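Local atomic coordinates of probable phenazine-specific methyltransferase (Pseudomonas aeruginosa, PDB entry 2IP2), a protein that transfers a methyl group from S-adenosyl-L-methionine to phenazine-1-carboxylate, giving 5-methylphenazine-1-carboxylate on the route to the virulence pigment pyocyanin. Residues M262-S276 against L322-A334. Numbering follows the deposited sequence. Where two conformers were deposited one is given.
Sequences MAGDGRVVVIERTIS and LPMETRMIVAARA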
loop_
_atom_site.group_PDB
_atom_site.type_symbol
_atom_site.label_atom_id
_atom_site.label_comp_id
_atom_site.label_asym_id
_atom_site.label_seq_id
_atom_site.Cartn_x
_atom_site.Cartn_y
_atom_site.Cartn_z
ATOM N N MET A 262 15.395 -38.161 19.160
ATOM C CA MET A 262 13.978 -38.454 19.021
ATOM C C MET A 262 13.643 -39.928 19.245
ATOM O O MET A 262 14.515 -40.769 19.072
ATOM C CB MET A 262 13.485 -37.971 17.658
ATOM C CG MET A 262 13.958 -38.773 16.486
ATOM S SD MET A 262 13.197 -38.107 15.009
ATOM C CE MET A 262 13.971 -39.126 13.760
ATOM N N ALA A 263 12.397 -40.198 19.658
ATOM C CA ALA A 263 11.816 -41.556 19.743
ATOM C C ALA A 263 11.769 -42.296 18.403
ATOM O O ALA A 263 11.897 -41.663 17.341
ATOM C CB ALA A 263 10.409 -41.473 20.329
ATOM N N GLY A 264 11.569 -43.630 18.458
ATOM C CA GLY A 264 11.262 -44.442 17.283
ATOM C C GLY A 264 10.069 -43.902 16.492
ATOM O O GLY A 264 8.985 -43.692 17.048
ATOM N N ASP A 265 10.257 -43.677 15.189
ATOM C CA ASP A 265 9.143 -43.171 14.378
ATOM C C ASP A 265 8.823 -41.688 14.747
ATOM O O ASP A 265 7.720 -41.190 14.446
ATOM C CB ASP A 265 7.915 -44.102 14.561
ATOM C CG ASP A 265 6.704 -43.691 13.753
ATOM O OD1 ASP A 265 6.748 -43.837 12.511
ATOM O OD2 ASP A 265 5.678 -43.286 14.363
ATOM N N GLY A 266 9.793 -41.002 15.386
ATOM C CA GLY A 266 9.637 -39.566 15.730
ATOM C C GLY A 266 9.584 -38.737 14.458
ATOM O O GLY A 266 9.944 -39.227 13.372
ATOM N N ARG A 267 9.184 -37.460 14.590
ATOM C CA ARG A 267 9.082 -36.587 13.424
ATOM C C ARG A 267 9.820 -35.312 13.776
ATOM O O ARG A 267 9.840 -34.927 14.927
ATOM C CB ARG A 267 7.606 -36.240 13.074
ATOM C CG ARG A 267 6.721 -37.423 12.522
ATOM C CD ARG A 267 7.441 -38.084 11.321
ATOM N NE ARG A 267 6.678 -39.138 10.649
ATOM C CZ ARG A 267 6.880 -40.450 10.843
ATOM N NH1 ARG A 267 6.157 -41.333 10.179
ATOM N NH2 ARG A 267 7.795 -40.885 11.712
ATOM N N VAL A 268 10.450 -34.704 12.774
ATOM C CA VAL A 268 10.901 -33.318 12.872
ATOM C C VAL A 268 9.915 -32.517 12.024
ATOM O O VAL A 268 9.494 -32.958 10.934
ATOM C CB VAL A 268 12.356 -33.133 12.406
ATOM C CG1 VAL A 268 12.639 -31.699 11.991
ATOM C CG2 VAL A 268 13.349 -33.563 13.517
ATOM N N VAL A 269 9.491 -31.366 12.559
ATOM C CA VAL A 269 8.461 -30.561 11.907
ATOM C C VAL A 269 9.020 -29.129 11.805
ATOM O O VAL A 269 9.272 -28.476 12.829
ATOM C CB VAL A 269 7.122 -30.570 12.718
ATOM C CG1 VAL A 269 6.108 -29.487 12.147
ATOM C CG2 VAL A 269 6.494 -31.994 12.735
ATOM N N VAL A 270 9.280 -28.689 10.572
ATOM C CA VAL A 270 9.841 -27.380 10.318
ATOM C C VAL A 270 8.676 -26.450 9.947
ATOM O O VAL A 270 7.850 -26.761 9.047
ATOM C CB VAL A 270 10.811 -27.443 9.149
ATOM C CG1 VAL A 270 11.313 -26.049 8.810
ATOM C CG2 VAL A 270 11.998 -28.425 9.445
ATOM N N ILE A 271 8.547 -25.349 10.682
ATOM C CA ILE A 271 7.447 -24.411 10.416
ATOM C C ILE A 271 8.146 -23.147 10.022
ATOM O O ILE A 271 8.848 -22.576 10.859
ATOM C CB ILE A 271 6.598 -24.189 11.685
ATOM C CG1 ILE A 271 6.015 -25.515 12.167
ATOM C CG2 ILE A 271 5.494 -23.168 11.428
ATOM C CD1 ILE A 271 5.809 -25.547 13.673
ATOM N N GLU A 272 8.011 -22.723 8.744
ATOM C CA GLU A 272 8.783 -21.583 8.263
ATOM C C GLU A 272 8.186 -21.039 6.985
ATOM O O GLU A 272 7.544 -21.781 6.241
ATOM C CB GLU A 272 10.268 -21.929 8.054
ATOM C CG GLU A 272 11.182 -20.719 8.474
ATOM C CD GLU A 272 12.482 -21.095 9.158
ATOM O OE1 GLU A 272 13.131 -22.078 8.747
ATOM O OE2 GLU A 272 12.891 -20.373 10.106
ATOM N N ARG A 273 8.325 -19.749 6.727
ATOM C CA ARG A 273 7.912 -19.317 5.368
ATOM C C ARG A 273 8.987 -19.736 4.374
ATOM O O ARG A 273 10.135 -19.438 4.571
ATOM C CB ARG A 273 7.784 -17.815 5.235
ATOM C CG ARG A 273 6.754 -17.191 6.084
ATOM C CD ARG A 273 6.399 -15.785 5.418
ATOM N NE ARG A 273 5.243 -15.333 6.154
ATOM C CZ ARG A 273 5.330 -14.465 7.129
ATOM N NH1 ARG A 273 6.510 -13.888 7.371
ATOM N NH2 ARG A 273 4.242 -14.128 7.786
ATOM N N THR A 274 8.623 -20.429 3.314
ATOM C CA THR A 274 9.630 -20.706 2.283
ATOM C C THR A 274 9.112 -20.165 0.943
ATOM O O THR A 274 7.912 -20.061 0.766
ATOM C CB THR A 274 9.914 -22.222 2.118
ATOM O OG1 THR A 274 8.718 -22.871 1.656
ATOM C CG2 THR A 274 10.348 -22.853 3.418
ATOM N N ILE A 275 10.018 -19.880 0.003
ATOM C CA ILE A 275 9.686 -19.371 -1.306
ATOM C C ILE A 275 9.705 -20.556 -2.303
ATOM O O ILE A 275 10.697 -21.274 -2.389
ATOM C CB ILE A 275 10.721 -18.267 -1.739
ATOM C CG1 ILE A 275 10.963 -17.206 -0.663
ATOM C CG2 ILE A 275 10.351 -17.645 -3.042
ATOM C CD1 ILE A 275 9.747 -16.341 -0.304
ATOM N N SER A 276 8.587 -20.804 -2.987
ATOM C CA SER A 276 8.569 -21.711 -4.130
ATOM C C SER A 276 9.514 -21.132 -5.196
ATOM O O SER A 276 9.244 -20.071 -5.760
ATOM C CB SER A 276 7.143 -21.871 -4.642
ATOM O OG SER A 276 6.268 -22.285 -3.593
ATOM N N LEU A 322 0.265 -23.486 5.360
ATOM C CA LEU A 322 -0.457 -22.917 6.518
ATOM C C LEU A 322 -0.847 -21.447 6.268
ATOM O O LEU A 322 -0.398 -20.840 5.295
ATOM C CB LEU A 322 0.390 -23.045 7.812
ATOM C CG LEU A 322 0.993 -24.366 8.313
ATOM C CD1 LEU A 322 1.980 -24.028 9.470
ATOM C CD2 LEU A 322 -0.095 -25.335 8.810
ATOM N N PRO A 323 -1.695 -20.859 7.144
ATOM C CA PRO A 323 -2.003 -19.431 6.969
ATOM C C PRO A 323 -0.790 -18.507 6.963
ATOM O O PRO A 323 0.270 -18.842 7.525
ATOM C CB PRO A 323 -2.918 -19.100 8.180
ATOM C CG PRO A 323 -3.504 -20.396 8.592
ATOM C CD PRO A 323 -2.443 -21.459 8.270
ATOM N N MET A 324 -0.984 -17.338 6.331
ATOM C CA MET A 324 -0.020 -16.256 6.267
ATOM C C MET A 324 1.300 -16.707 5.689
ATOM O O MET A 324 2.366 -16.473 6.282
ATOM C CB MET A 324 0.165 -15.633 7.640
ATOM C CG MET A 324 -1.153 -15.596 8.396
ATOM S SD MET A 324 -1.264 -14.158 9.436
ATOM C CE MET A 324 -0.035 -13.074 8.636
ATOM N N GLU A 325 1.207 -17.383 4.538
ATOM C CA GLU A 325 2.362 -17.775 3.752
ATOM C C GLU A 325 3.395 -18.616 4.536
ATOM O O GLU A 325 4.584 -18.564 4.237
ATOM C CB GLU A 325 3.025 -16.549 3.058
ATOM C CG GLU A 325 2.152 -15.814 2.013
ATOM C CD GLU A 325 1.762 -16.675 0.806
ATOM O OE1 GLU A 325 2.556 -17.559 0.422
ATOM O OE2 GLU A 325 0.674 -16.455 0.238
ATOM N N THR A 326 2.944 -19.432 5.493
ATOM C CA THR A 326 3.927 -20.257 6.238
ATOM C C THR A 326 3.792 -21.713 5.819
ATOM O O THR A 326 2.745 -22.126 5.336
ATOM C CB THR A 326 3.843 -20.116 7.797
ATOM O OG1 THR A 326 4.327 -21.312 8.454
ATOM C CG2 THR A 326 2.465 -19.878 8.244
ATOM N N ARG A 327 4.869 -22.468 5.954
ATOM C CA ARG A 327 4.856 -23.851 5.469
ATOM C C ARG A 327 5.050 -24.745 6.649
ATOM O O ARG A 327 5.780 -24.381 7.583
ATOM C CB ARG A 327 6.022 -24.094 4.556
ATOM C CG ARG A 327 5.647 -24.846 3.335
ATOM C CD ARG A 327 5.859 -23.902 2.160
ATOM N NE ARG A 327 4.767 -23.954 1.204
ATOM C CZ ARG A 327 4.755 -23.276 0.056
ATOM N NH1 ARG A 327 5.778 -22.500 -0.300
ATOM N NH2 ARG A 327 3.720 -23.389 -0.738
ATOM N N MET A 328 4.471 -25.942 6.583
ATOM C CA MET A 328 4.765 -26.950 7.614
ATOM C C MET A 328 5.387 -28.104 6.847
ATOM O O MET A 328 4.746 -28.640 5.953
ATOM C CB MET A 328 3.503 -27.426 8.331
ATOM C CG MET A 328 3.810 -28.562 9.392
ATOM S SD MET A 328 2.323 -29.136 10.257
ATOM C CE MET A 328 1.609 -30.178 8.977
ATOM N N ILE A 329 6.621 -28.440 7.173
ATOM C CA ILE A 329 7.324 -29.569 6.505
ATOM C C ILE A 329 7.546 -30.666 7.571
ATOM O O ILE A 329 8.302 -30.450 8.527
ATOM C CB ILE A 329 8.640 -29.096 5.884
ATOM C CG1 ILE A 329 8.374 -28.035 4.773
ATOM C CG2 ILE A 329 9.442 -30.270 5.295
ATOM C CD1 ILE A 329 9.625 -27.179 4.423
ATOM N N VAL A 330 6.887 -31.827 7.386
ATOM C CA VAL A 330 7.060 -32.961 8.302
ATOM C C VAL A 330 8.078 -33.962 7.702
ATOM O O VAL A 330 7.962 -34.355 6.524
ATOM C CB VAL A 330 5.719 -33.631 8.668
ATOM C CG1 VAL A 330 5.951 -34.712 9.756
ATOM C CG2 VAL A 330 4.721 -32.587 9.195
ATOM N N ALA A 331 9.091 -34.338 8.481
ATOM C CA ALA A 331 10.076 -35.292 7.973
ATOM C C ALA A 331 10.284 -36.392 9.025
ATOM O O ALA A 331 10.148 -36.146 10.232
ATOM C CB ALA A 331 11.384 -34.597 7.627
ATOM N N ALA A 332 10.544 -37.612 8.552
ATOM C CA ALA A 332 10.954 -38.728 9.448
ATOM C C ALA A 332 12.397 -39.117 9.186
ATOM O O ALA A 332 13.027 -38.683 8.208
ATOM C CB ALA A 332 10.035 -39.927 9.298
ATOM N N ARG A 333 12.935 -39.916 10.098
ATOM C CA ARG A 333 14.232 -40.562 9.899
ATOM C C ARG A 333 14.287 -41.250 8.534
ATOM O O ARG A 333 13.431 -42.095 8.218
ATOM C CB ARG A 333 14.441 -41.617 10.986
ATOM C CG ARG A 333 15.900 -41.890 11.338
ATOM C CD ARG A 333 16.032 -43.013 12.376
ATOM N NE ARG A 333 15.273 -42.754 13.610
ATOM C CZ ARG A 333 15.784 -42.213 14.723
ATOM N NH1 ARG A 333 17.067 -41.860 14.784
ATOM N NH2 ARG A 333 15.009 -42.029 15.787
ATOM N N ALA A 334 15.245 -40.847 7.707
ATOM C CA ALA A 334 15.493 -41.562 6.449
ATOM C C ALA A 334 15.979 -42.987 6.756
ATOM O O ALA A 334 15.364 -43.971 6.307
ATOM C CB ALA A 334 16.508 -40.817 5.563
ATOM O OXT ALA A 334 16.981 -43.170 7.477
HETATM O O HOH W 1 5.607 -20.445 2.852
HETATM O O HOH W 2 4.188 -20.380 -2.329
#
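V268, V270 and E272 pair with A331, I329 and R327 as strands 267-272 and 326-333 run antiparallel. This is the antiparallel end of the class I methyltransferase sheet, order 3-2-1-4-5-7-6, where the reversed last strand lies between 267-272 and 314-322. Each of the three pairs makes two backbone hydrogen bonds; the straightest is I329 N to V270 O, 2.8 Å and 171°.

One face of the sheet carries V269, I271, M328 and V330. I271 and M328 pack on helix 154-163, and V269 on L164. V269 and V330 lie side by side and point the same way, CG2 to CG2 at 4.0 Å. V269 CG1 is anti to the backbone N (chi1 170°), which puts this other branch against M328 CG. I271 CG2 meets L322 CD1 at 4.1 Å. On this face too, the R267 guanidinium spreads over A332 CB, which sits 3.3 Å from its plane near the rim. Its NE pairs with E317, and NH2 bonds G266 O from above the carbonyl plane.

On the face of V270 and I329, R327 crosses T274 at about a right angle. The salt bridge of R327 is to D321, while T274 OG1 bonds T302. The E272 side chain lies close to that of R241, predicted to bind S-adenosyl-L-methionine.

At one end, M262 CE lies over a face of the R333 guanidinium as the two side chains pass in opposite directions. At the other, the R273 guanidinium makes a cation-pi contact with W287, and its NE gives M324 O a 3.1 Å hydrogen bond in the guanidinium plane.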